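Local coordinates for CHAD domain protein (Streptomyces chartreusis, PDB 6RN5) that probably binds polyphosphate through its all-helical CHAD domain, a phosin fold that also holds copper ions, at residues Arg202-Ala205 / Ile206-Val210. Residues are numbered along the deposited sequence; the frame is centred on the assembly and turned at random.
Sequences RFHA and IADKV
His204 and Asp208, one helical turn apart, pair their side chains on the outer side of helix 201-213, while Phe203 and Ala207 make the matching i to i+4 contact on the inner, buried side of the same short helix. On the outer side the carboxylate stands over one face of the imidazole, with Asp208 CG 3.7 Å above the ring plane and displaced toward its rim. The two planes are turned 65° from each other, and although Asp208 OD2 lies 3.0 Å from His204 NE2, the angle is too poor for a hydrogen bond. The histidine is swung into this position with CG anti to the backbone N (chi1 171°). Both residues line the pocket of a bound carbonate, completed by Ala207 and Arg43; the ion probably comes from the crystallisation liquor. Replacing Asp208 by an alanine would probably leave that imidazole face without its carboxylate neighbour and take away the side chain that approaches the carbonate.

The backbone beneath follows the regular alpha-helical i to i+4 pattern, as part of the all-helical CHAD domain of this phosin. Asp208 N donates to His204 O over 2.9 Å, and Ala207 N reaches Phe203 O at the same length with an N-H...O angle of 164°; the bond from Ile206 N to Arg202 O is weak. On the buried side Phe203 CE2 meets the methyl of Ala207 obliquely at 4.0 Å, both residues resting on Leu39 of helix 21-42. Ile206 lays CG2 3.2 Å from Phe203 O and packs against Met88 and Val95 of helix 82-120, the helix from which Glu91 salt-bridges Arg202 NE and Trp94 offers its ring for a cation-pi contact with the same arginine.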
loop_
_atom_site.group_PDB
_atom_site.type_symbol
_atom_site.label_atom_id
_atom_site.label_comp_id
_atom_site.label_asym_id
_atom_site.label_seq_id
_atom_site.Cartn_x
_atom_site.Cartn_y
_atom_site.Cartn_z
ATOM N N ARG A 202 -3.457 24.692 39.332
ATOM C CA ARG A 202 -2.203 24.237 38.738
ATOM C C ARG A 202 -1.782 25.124 37.608
ATOM O O ARG A 202 -0.645 25.542 37.529
ATOM C CB ARG A 202 -2.343 22.838 38.187
ATOM C CG ARG A 202 -0.991 22.184 37.967
ATOM C CD ARG A 202 -1.177 20.844 37.285
ATOM N NE ARG A 202 0.082 20.303 36.821
ATOM C CZ ARG A 202 0.242 19.129 36.204
ATOM N NH1 ARG A 202 -0.786 18.329 35.956
ATOM N NH2 ARG A 202 1.456 18.750 35.835
ATOM N N PHE A 203 -2.713 25.416 36.723
ATOM C CA PHE A 203 -2.414 26.291 35.644
ATOM C C PHE A 203 -2.036 27.685 36.093
ATOM O O PHE A 203 -1.126 28.281 35.552
ATOM C CB PHE A 203 -3.595 26.417 34.715
ATOM C CG PHE A 203 -3.319 27.284 33.529
ATOM C CD1 PHE A 203 -2.752 26.753 32.386
ATOM C CD2 PHE A 203 -3.620 28.607 33.546
ATOM C CE1 PHE A 203 -2.477 27.554 31.283
ATOM C CE2 PHE A 203 -3.368 29.411 32.439
ATOM C CZ PHE A 203 -2.789 28.880 31.315
ATOM N N HIS A 204 -2.792 28.237 37.019
ATOM C CA HIS A 204 -2.507 29.569 37.535
ATOM C C HIS A 204 -1.084 29.685 38.116
ATOM O O HIS A 204 -0.414 30.684 37.916
ATOM C CB HIS A 204 -3.561 29.908 38.590
ATOM C CG HIS A 204 -3.287 31.152 39.357
ATOM N ND1 HIS A 204 -3.523 32.416 38.839
ATOM C CD2 HIS A 204 -2.815 31.334 40.620
ATOM C CE1 HIS A 204 -3.206 33.320 39.752
ATOM N NE2 HIS A 204 -2.800 32.687 40.848
ATOM N N ALA A 205 -0.627 28.656 38.824
ATOM C CA ALA A 205 0.677 28.711 39.449
ATOM C C ALA A 205 1.754 28.779 38.359
ATOM O O ALA A 205 2.685 29.583 38.465
ATOM C CB ALA A 205 0.900 27.475 40.317
ATOM N N ILE A 206 1.628 27.932 37.322
ATOM C CA ILE A 206 2.646 27.918 36.299
ATOM C C ILE A 206 2.555 29.198 35.481
ATOM O O ILE A 206 3.579 29.779 35.183
ATOM C CB ILE A 206 2.660 26.654 35.419
ATOM C CG1 ILE A 206 3.760 26.748 34.364
ATOM C CG2 ILE A 206 1.330 26.449 34.709
ATOM C CD1 ILE A 206 5.167 26.870 34.921
ATOM N N ALA A 207 1.345 29.697 35.218
ATOM C CA ALA A 207 1.205 30.965 34.509
ATOM C C ALA A 207 1.822 32.138 35.272
ATOM O O ALA A 207 2.415 33.017 34.683
ATOM C CB ALA A 207 -0.260 31.250 34.228
ATOM N N ASP A 208 1.658 32.134 36.595
ATOM C CA ASP A 208 2.269 33.128 37.485
ATOM C C ASP A 208 3.795 33.138 37.339
ATOM O O ASP A 208 4.420 34.187 37.302
ATOM C CB ASP A 208 1.906 32.840 38.964
ATOM C CG ASP A 208 0.643 33.583 39.449
ATOM O OD1 ASP A 208 0.116 34.448 38.698
ATOM O OD2 ASP A 208 0.180 33.285 40.603
ATOM N N LYS A 209 4.387 31.962 37.239
ATOM C CA LYS A 209 5.846 31.880 37.053
ATOM C C LYS A 209 6.267 32.391 35.717
ATOM O O LYS A 209 7.275 33.091 35.609
ATOM C CB LYS A 209 6.325 30.470 37.273
ATOM C CG LYS A 209 6.105 30.098 38.710
ATOM C CD LYS A 209 6.714 28.767 39.050
ATOM C CE LYS A 209 6.116 28.309 40.369
ATOM N NZ LYS A 209 6.753 27.062 40.859
ATOM N N VAL A 210 5.471 32.109 34.688
ATOM C CA VAL A 210 5.748 32.706 33.385
ATOM C C VAL A 210 5.670 34.224 33.462
ATOM O O VAL A 210 6.515 34.941 32.890
ATOM C CB VAL A 210 4.821 32.141 32.300
ATOM C CG1 VAL A 210 5.008 32.866 30.985
ATOM C CG2 VAL A 210 5.112 30.648 32.132
#